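PDB 4RHZ: Cry23AA1 from Bacillus thuringiensis, which forms a binary crystal toxin complex with Cry37Aa1, binds zinc and, as an aerolysin-family protein, probably forms pores in target membranes. Local coordinates for residues T80-K90 and Y118-T129; D168-R176 and A185-D193. One frame throughout, in Å; residues are numbered along the deposited sequence.

Contact 1 (80-90 with 118-129) closes before contact 2 (168-176 with 185-193) opens along the chain, and their centres lie about 28 Å apart. Contact 1 sits about 11 Å from the chain centre, contact 2 about 35 Å. Both reach the same curled sheet: contact 1 pairs strand 67-90 with strand 126-142 and adds the end of strand 111-119, from a separate four-strand sheet; contact 2 is a hairpin of strands 146-179 and 182-190 plus the start of helix 191-197. Val89 CG2 touches Met169 CE at 3.8 Å. Contact 1 runs toward the zinc site of His79, Glu130 and His132; contact 2 is remote. Strand 146-179 carries the shared sheet between them in this elongated, aerolysin-like fold.

Contact 1: residues T80-K90 and Y118-T129; sequences TETSAVTEGVK and YNYSTTNTTTTT
Val85 lies where strand 80-85 meets the loop that follows strand 111-119, and this is the closely packed part of the contact. With its CG1 anti to the backbone N (chi1 165°), the side chain is set against the carbonyls of the loop: CG2 approaches Asn119 O to 3.3 Å and also meets the rim of the Tyr118 ring, while CB faces Thr122 O. Ala84 O reaches that ring edge too, 3.4 Å from Tyr118 CE1, and the phenol hydroxyl goes on to hydrogen-bond Phe218 O. Beyond the corner at Thr86 and Glu87, Val89 N donates to Tyr120 O at 2.9 Å, from above the carbonyl plane. One water accepts from Val85 N and donates to Thr122 O and Asn124 O, bridging the loop where direct pairing lapses; a second joins Val85 O to Thr123 O.

Toward the other end the strands 80-85 and 126-129 run antiparallel, at 171°, and the exposed threonines 126-129 form the solvent side. Glu81 and Ser83 make hydrogen-bonded pairs with Thr128 and Thr126. On the opposite face from Glu81 and Ser83, Thr82 OG1 and Thr127 OG1 share a hydrogen bond of 2.8 Å, and Thr80 OG1 reaches Thr129 OG1 by a weak one of 3.4 Å. The chemistry thus changes along the contact, from valine methyls set against loop carbonyls, with water bridging, to backbone pairing and hydroxyl links in the threonine-rich strand, which leads directly into zinc ligands Glu130 and His132.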
loop_
_atom_site.group_PDB
_atom_site.type_symbol
_atom_site.label_atom_id
_atom_site.label_comp_id
_atom_site.label_asym_id
_atom_site.label_seq_id
_atom_site.Cartn_x
_atom_site.Cartn_y
_atom_site.Cartn_z
ATOM N N THR A 80 1.440 11.033 1.215
ATOM C CA THR A 80 1.691 11.020 2.671
ATOM C C THR A 80 2.591 9.858 3.220
ATOM O O THR A 80 2.490 8.715 2.771
ATOM C CB THR A 80 0.310 11.042 3.389
ATOM O OG1 THR A 80 -0.393 12.225 3.035
ATOM C CG2 THR A 80 0.422 11.098 4.896
ATOM N N GLU A 81 3.458 10.166 4.190
ATOM C CA GLU A 81 4.151 9.165 5.047
ATOM C C GLU A 81 4.030 9.546 6.524
ATOM O O GLU A 81 4.114 10.740 6.924
ATOM C CB GLU A 81 5.621 9.044 4.708
ATOM C CG GLU A 81 5.838 8.821 3.261
ATOM C CD GLU A 81 7.289 8.805 2.821
ATOM O OE1 GLU A 81 8.218 9.237 3.555
ATOM O OE2 GLU A 81 7.504 8.351 1.677
ATOM N N THR A 82 3.850 8.514 7.338
ATOM C CA THR A 82 3.558 8.645 8.721
ATOM C C THR A 82 4.292 7.524 9.467
ATOM O O THR A 82 4.320 6.335 9.028
ATOM C CB THR A 82 2.111 8.595 8.930
ATOM O OG1 THR A 82 1.572 9.720 8.283
ATOM C CG2 THR A 82 1.698 8.687 10.454
ATOM N N SER A 83 4.950 7.941 10.554
ATOM C CA SER A 83 5.485 7.022 11.526
ATOM C C SER A 83 5.297 7.509 12.993
ATOM O O SER A 83 4.966 8.690 13.232
ATOM C CB SER A 83 6.917 6.702 11.198
ATOM O OG SER A 83 7.713 7.827 11.455
ATOM N N ALA A 84 5.356 6.548 13.930
ATOM C CA ALA A 84 5.294 6.819 15.399
ATOM C C ALA A 84 5.776 5.565 16.165
ATOM O O ALA A 84 5.829 4.460 15.598
ATOM C CB ALA A 84 3.904 7.183 15.834
ATOM N N VAL A 85 6.192 5.761 17.415
ATOM C CA VAL A 85 6.419 4.701 18.364
ATOM C C VAL A 85 5.090 4.666 19.107
ATOM O O VAL A 85 4.535 5.695 19.437
ATOM C CB VAL A 85 7.552 5.114 19.335
ATOM C CG1 VAL A 85 7.619 4.190 20.633
ATOM C CG2 VAL A 85 8.903 5.211 18.609
ATOM N N THR A 86 4.539 3.490 19.324
ATOM C CA THR A 86 3.284 3.376 20.108
ATOM C C THR A 86 3.584 2.734 21.474
ATOM O O THR A 86 2.820 2.900 22.451
ATOM C CB THR A 86 2.246 2.497 19.355
ATOM O OG1 THR A 86 2.929 1.322 18.897
ATOM C CG2 THR A 86 1.750 3.229 18.104
ATOM N N GLU A 87 4.704 2.049 21.571
ATOM C CA GLU A 87 5.109 1.516 22.888
ATOM C C GLU A 87 6.549 1.733 23.037
ATOM O O GLU A 87 7.329 1.108 22.318
ATOM C CB GLU A 87 4.817 0.020 22.991
ATOM C CG GLU A 87 3.311 -0.291 23.253
ATOM C CD GLU A 87 3.109 -1.775 23.432
ATOM O OE1 GLU A 87 3.410 -2.555 22.484
ATOM O OE2 GLU A 87 2.738 -2.192 24.551
ATOM N N GLY A 88 6.921 2.640 23.946
ATOM C CA GLY A 88 8.307 3.071 24.014
ATOM C C GLY A 88 8.862 3.095 25.437
ATOM O O GLY A 88 8.240 2.578 26.368
ATOM N N VAL A 89 10.021 3.748 25.579
ATOM C CA VAL A 89 10.837 3.739 26.786
ATOM C C VAL A 89 11.593 5.060 26.909
ATOM O O VAL A 89 12.090 5.616 25.906
ATOM C CB VAL A 89 11.744 2.472 26.835
ATOM C CG1 VAL A 89 12.876 2.490 25.747
ATOM C CG2 VAL A 89 12.279 2.161 28.278
ATOM N N LYS A 90 11.604 5.613 28.131
ATOM C CA LYS A 90 12.424 6.779 28.453
ATOM C C LYS A 90 13.436 6.464 29.584
ATOM O O LYS A 90 13.057 6.182 30.765
ATOM C CB LYS A 90 11.520 7.898 28.886
ATOM C CG LYS A 90 12.264 9.227 29.253
ATOM C CD LYS A 90 11.181 10.328 29.431
ATOM C CE LYS A 90 11.765 11.672 29.772
ATOM N NZ LYS A 90 12.705 12.108 28.735
ATOM N N TYR A 118 12.624 7.011 14.467
ATOM C CA TYR A 118 11.989 6.592 15.710
ATOM C C TYR A 118 12.678 7.109 16.991
ATOM O O TYR A 118 13.796 6.692 17.311
ATOM C CB TYR A 118 11.851 5.102 15.731
ATOM C CG TYR A 118 10.911 4.660 14.640
ATOM C CD1 TYR A 118 9.544 4.630 14.847
ATOM C CD2 TYR A 118 11.401 4.325 13.363
ATOM C CE1 TYR A 118 8.686 4.220 13.843
ATOM C CE2 TYR A 118 10.538 3.945 12.340
ATOM C CZ TYR A 118 9.211 3.887 12.575
ATOM O OH TYR A 118 8.386 3.493 11.533
ATOM N N ASN A 119 11.996 8.027 17.663
ATOM C CA ASN A 119 12.381 8.461 18.993
ATOM C C ASN A 119 11.644 7.618 20.068
ATOM O O ASN A 119 10.422 7.722 20.221
ATOM C CB ASN A 119 12.098 9.942 19.166
ATOM C CG ASN A 119 12.397 10.447 20.663
ATOM O OD1 ASN A 119 12.617 9.649 21.629
ATOM N ND2 ASN A 119 12.333 11.762 20.836
ATOM N N TYR A 120 12.389 6.786 20.784
ATOM C CA TYR A 120 11.775 5.774 21.689
ATOM C C TYR A 120 10.978 6.332 22.856
ATOM O O TYR A 120 10.108 5.651 23.386
ATOM C CB TYR A 120 12.803 4.787 22.218
ATOM C CG TYR A 120 13.455 3.866 21.203
ATOM C CD1 TYR A 120 13.737 4.281 19.901
ATOM C CD2 TYR A 120 13.885 2.602 21.592
ATOM C CE1 TYR A 120 14.415 3.404 18.983
ATOM C CE2 TYR A 120 14.522 1.744 20.700
ATOM C CZ TYR A 120 14.786 2.161 19.413
ATOM O OH TYR A 120 15.439 1.305 18.588
ATOM N N SER A 121 11.198 7.604 23.142
ATOM C CA SER A 121 10.694 8.266 24.350
ATOM C C SER A 121 9.404 9.035 24.171
ATOM O O SER A 121 8.888 9.612 25.171
ATOM C CB SER A 121 11.788 9.208 24.914
ATOM O OG SER A 121 12.971 8.371 25.065
ATOM N N THR A 122 8.874 9.062 22.950
ATOM C CA THR A 122 7.604 9.762 22.736
ATOM C C THR A 122 6.621 8.938 21.914
ATOM O O THR A 122 7.043 8.061 21.160
ATOM C CB THR A 122 7.812 11.197 22.104
ATOM O OG1 THR A 122 6.530 11.803 21.942
ATOM C CG2 THR A 122 8.469 11.155 20.680
ATOM N N THR A 123 5.319 9.178 22.075
ATOM C CA THR A 123 4.322 8.579 21.186
ATOM C C THR A 123 3.845 9.570 20.086
ATOM O O THR A 123 2.842 9.301 19.341
ATOM C CB THR A 123 3.057 8.193 21.923
ATOM O OG1 THR A 123 2.569 9.382 22.558
ATOM C CG2 THR A 123 3.302 7.138 22.956
ATOM N N ASN A 124 4.430 10.755 20.072
ATOM C CA ASN A 124 4.108 11.765 19.048
ATOM C C ASN A 124 4.146 11.187 17.661
ATOM O O ASN A 124 5.103 10.417 17.303
ATOM C CB ASN A 124 5.169 12.813 19.093
ATOM C CG ASN A 124 4.947 13.773 20.242
ATOM O OD1 ASN A 124 3.946 13.662 21.020
ATOM N ND2 ASN A 124 5.871 14.720 20.384
ATOM N N THR A 125 3.139 11.499 16.876
ATOM C CA THR A 125 3.201 10.963 15.533
ATOM C C THR A 125 3.693 12.038 14.543
ATOM O O THR A 125 3.333 13.230 14.696
ATOM C CB THR A 125 1.851 10.283 15.108
ATOM O OG1 THR A 125 0.904 11.284 14.856
ATOM C CG2 THR A 125 1.245 9.544 16.250
ATOM N N THR A 126 4.519 11.613 13.556
ATOM C CA THR A 126 5.000 12.517 12.501
ATOM C C THR A 126 4.556 12.083 11.093
ATOM O O THR A 126 4.739 10.924 10.688
ATOM C CB THR A 126 6.545 12.768 12.481
ATOM O OG1 THR A 126 7.189 11.518 12.297
ATOM C CG2 THR A 126 7.077 13.409 13.777
ATOM N N THR A 127 3.985 13.041 10.372
ATOM C CA THR A 127 3.502 12.863 8.999
ATOM C C THR A 127 4.093 13.945 8.099
ATOM O O THR A 127 4.097 15.131 8.480
ATOM C CB THR A 127 1.996 13.027 8.942
ATOM O OG1 THR A 127 1.373 12.067 9.799
ATOM C CG2 THR A 127 1.460 12.858 7.497
ATOM N N THR A 128 4.614 13.529 6.931
ATOM C CA THR A 128 4.929 14.424 5.783
ATOM C C THR A 128 3.962 14.199 4.617
ATOM O O THR A 128 3.746 13.067 4.174
ATOM C CB THR A 128 6.343 14.217 5.226
ATOM O OG1 THR A 128 7.272 14.263 6.278
ATOM C CG2 THR A 128 6.731 15.380 4.311
ATOM N N THR A 129 3.361 15.284 4.162
ATOM C CA THR A 129 2.543 15.309 2.958
ATOM C C THR A 129 3.253 16.221 1.964
ATOM O O THR A 129 3.501 17.393 2.250
ATOM C CB THR A 129 1.169 15.932 3.235
ATOM O OG1 THR A 129 0.563 15.261 4.326
ATOM C CG2 THR A 129 0.202 15.755 2.069
HETATM O O HOH W 1 6.948 8.500 18.191
HETATM O O HOH W 2 2.118 6.764 18.966
#

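Contact 2: residues D168-R176 and A185-D193; sequences DMSGTLFCR and AAVYVSVAD
The beta hairpin of strands 146-179 and 182-190 brings Phe174 and Tyr188 together as a non-hydrogen-bonded pair on the face shared with Thr172, Arg176 and Ala186. Their rings meet edge to face, planes at 55°: Phe174 CD1 stands 3.6 Å from Tyr188 CZ, over one face and offset toward the rim. A chi1 of -172° swings the Phe174 ring away from its own backbone N and across to the partner strand, where CZ also touches Ala186 CB. Thr172 OG1 approaches the Tyr188 edge at CD1, 3.4 Å away, and the Phe174 ring turns its edge, at CE2, to the centre of the Arg176 guanidinium face.

Leu173 pairs with Val189 and Cys175 with Val187 through reciprocal backbone bonds; Cys175 N to Val187 O is 2.7 Å. On the face of Leu173, Cys175 and Val189, Cys175 SG packs against Val189 CG2 at 4.0 Å, and helix 6-18 packs on that face. Past the strand, Val191 begins helix 191-197 and sets CG1 against Met169 CB at 3.9 Å, while Asp193 OD2 accepts from Ser190 N. The hairpin is therefore two-sided: an edge-to-face aromatic pair flanked by Thr172 and Arg176 lies on one face, and on the other a sulfur-aliphatic layer is buried against the N-terminal helix.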
loop_
_atom_site.group_PDB
_atom_site.type_symbol
_atom_site.label_atom_id
_atom_site.label_comp_id
_atom_site.label_asym_id
_atom_site.label_seq_id
_atom_site.Cartn_x
_atom_site.Cartn_y
_atom_site.Cartn_z
ATOM N N ASP A 168 18.577 -3.002 24.149
ATOM C CA ASP A 168 19.127 -3.596 25.385
ATOM C C ASP A 168 19.604 -2.503 26.311
ATOM O O ASP A 168 19.986 -1.417 25.892
ATOM C CB ASP A 168 20.339 -4.478 25.072
ATOM C CG ASP A 168 19.961 -5.762 24.329
ATOM O OD1 ASP A 168 18.823 -6.251 24.531
ATOM O OD2 ASP A 168 20.826 -6.288 23.586
ATOM N N MET A 169 19.629 -2.833 27.586
ATOM C CA MET A 169 20.031 -1.890 28.609
ATOM C C MET A 169 20.810 -2.698 29.643
ATOM O O MET A 169 20.438 -3.839 29.975
ATOM C CB MET A 169 18.794 -1.278 29.234
ATOM C CG MET A 169 18.224 -0.163 28.432
ATOM S SD MET A 169 16.772 0.595 29.217
ATOM C CE MET A 169 15.903 1.242 27.773
ATOM N N SER A 170 21.908 -2.126 30.118
ATOM C CA SER A 170 22.660 -2.708 31.226
ATOM C C SER A 170 23.063 -1.557 32.134
ATOM O O SER A 170 23.078 -0.374 31.699
ATOM C CB SER A 170 23.913 -3.420 30.742
ATOM O OG SER A 170 24.722 -2.445 30.134
ATOM N N GLY A 171 23.380 -1.912 33.393
ATOM C CA GLY A 171 23.732 -0.897 34.367
ATOM C C GLY A 171 22.670 -0.599 35.394
ATOM O O GLY A 171 21.645 -1.256 35.420
ATOM N N THR A 172 22.913 0.404 36.260
ATOM C CA THR A 172 22.076 0.554 37.433
ATOM C C THR A 172 21.699 1.992 37.623
ATOM O O THR A 172 22.279 2.888 36.999
ATOM C CB THR A 172 22.853 0.148 38.701
ATOM O OG1 THR A 172 24.036 0.964 38.807
ATOM C CG2 THR A 172 23.241 -1.326 38.695
ATOM N N LEU A 173 20.706 2.207 38.474
ATOM C CA LEU A 173 20.426 3.526 39.017
ATOM C C LEU A 173 20.814 3.495 40.497
ATOM O O LEU A 173 20.613 2.480 41.200
ATOM C CB LEU A 173 18.932 3.892 38.892
ATOM C CG LEU A 173 18.538 4.204 37.437
ATOM C CD1 LEU A 173 18.210 2.848 36.726
ATOM C CD2 LEU A 173 17.381 5.201 37.388
ATOM N N PHE A 174 21.321 4.631 40.944
ATOM C CA PHE A 174 21.534 4.861 42.312
ATOM C C PHE A 174 20.291 5.446 42.905
ATOM O O PHE A 174 19.917 6.540 42.526
ATOM C CB PHE A 174 22.746 5.777 42.557
ATOM C CG PHE A 174 23.098 5.883 44.045
ATOM C CD1 PHE A 174 23.411 4.734 44.776
ATOM C CD2 PHE A 174 22.990 7.058 44.702
ATOM C CE1 PHE A 174 23.689 4.782 46.125
ATOM C CE2 PHE A 174 23.247 7.119 46.064
ATOM C CZ PHE A 174 23.617 5.974 46.776
ATOM N N CYS A 175 19.657 4.759 43.854
ATOM C CA CYS A 175 18.366 5.237 44.395
ATOM C C CYS A 175 18.348 5.560 45.916
ATOM O O CYS A 175 18.752 4.742 46.770
ATOM C CB CYS A 175 17.201 4.276 44.030
ATOM S SG CYS A 175 17.437 3.384 42.408
ATOM N N ARG A 176 17.874 6.756 46.214
ATOM C CA ARG A 176 17.743 7.264 47.532
ATOM C C ARG A 176 16.255 7.290 47.877
ATOM O O ARG A 176 15.492 7.957 47.193
ATOM C CB ARG A 176 18.350 8.698 47.610
ATOM C CG ARG A 176 19.906 8.841 47.226
ATOM C CD ARG A 176 20.345 10.331 47.251
ATOM N NE ARG A 176 21.785 10.627 47.140
ATOM C CZ ARG A 176 22.451 10.872 45.981
ATOM N NH1 ARG A 176 21.786 10.788 44.815
ATOM N NH2 ARG A 176 23.784 11.194 45.970
ATOM N N ALA A 185 17.118 4.685 52.606
ATOM C CA ALA A 185 17.639 3.694 51.604
ATOM C C ALA A 185 18.563 4.359 50.616
ATOM O O ALA A 185 18.280 5.458 50.144
ATOM C CB ALA A 185 16.495 2.967 50.878
ATOM N N ALA A 186 19.667 3.711 50.326
ATOM C CA ALA A 186 20.581 4.175 49.341
ATOM C C ALA A 186 21.128 2.969 48.650
ATOM O O ALA A 186 22.179 2.477 49.036
ATOM C CB ALA A 186 21.694 4.970 49.981
ATOM N N VAL A 187 20.406 2.496 47.611
ATOM C CA VAL A 187 20.701 1.221 46.947
ATOM C C VAL A 187 20.851 1.335 45.393
ATOM O O VAL A 187 20.439 2.315 44.768
ATOM C CB VAL A 187 19.583 0.226 47.261
ATOM C CG1 VAL A 187 19.434 -0.053 48.837
ATOM C CG2 VAL A 187 18.268 0.772 46.756
ATOM N N TYR A 188 21.463 0.336 44.776
ATOM C CA TYR A 188 21.584 0.313 43.356
ATOM C C TYR A 188 20.613 -0.710 42.832
ATOM O O TYR A 188 20.555 -1.823 43.374
ATOM C CB TYR A 188 22.959 -0.164 42.952
ATOM C CG TYR A 188 24.025 0.839 43.146
ATOM C CD1 TYR A 188 24.390 1.673 42.121
ATOM C CD2 TYR A 188 24.730 0.920 44.364
ATOM C CE1 TYR A 188 25.415 2.599 42.270
ATOM C CE2 TYR A 188 25.783 1.836 44.516
ATOM C CZ TYR A 188 26.112 2.690 43.480
ATOM O OH TYR A 188 27.157 3.611 43.621
ATOM N N VAL A 189 19.895 -0.340 41.764
ATOM C CA VAL A 189 18.880 -1.204 41.187
ATOM C C VAL A 189 19.103 -1.252 39.688
ATOM O O VAL A 189 19.212 -0.198 39.072
ATOM C CB VAL A 189 17.474 -0.695 41.491
ATOM C CG1 VAL A 189 16.441 -1.661 40.901
ATOM C CG2 VAL A 189 17.278 -0.524 43.037
ATOM N N SER A 190 19.327 -2.473 39.177
ATOM C CA SER A 190 19.463 -2.823 37.759
ATOM C C SER A 190 18.150 -2.553 37.062
ATOM O O SER A 190 17.097 -2.585 37.679
ATOM C CB SER A 190 19.544 -4.349 37.636
ATOM O OG SER A 190 20.855 -4.817 37.468
ATOM N N VAL A 191 18.208 -2.473 35.745
ATOM C CA VAL A 191 17.019 -2.499 34.908
ATOM C C VAL A 191 16.569 -3.952 34.701
ATOM O O VAL A 191 15.364 -4.260 34.697
ATOM C CB VAL A 191 17.339 -1.674 33.606
ATOM C CG1 VAL A 191 18.828 -2.070 33.048
ATOM C CG2 VAL A 191 16.205 -1.713 32.602
ATOM N N ALA A 192 17.514 -4.878 34.622
ATOM C CA ALA A 192 17.169 -6.326 34.855
ATOM C C ALA A 192 16.384 -6.618 36.139
ATOM O O ALA A 192 15.423 -7.365 36.108
ATOM C CB ALA A 192 18.415 -7.175 34.869
ATOM N N ASP A 193 16.809 -6.063 37.278
ATOM C CA ASP A 193 16.087 -6.214 38.565
ATOM C C ASP A 193 14.655 -5.696 38.431
ATOM O O ASP A 193 13.663 -6.322 38.908
ATOM C CB ASP A 193 16.793 -5.426 39.693
ATOM C CG ASP A 193 18.172 -5.965 40.019
ATOM O OD1 ASP A 193 18.395 -7.176 39.789
ATOM O OD2 ASP A 193 19.038 -5.170 40.500
#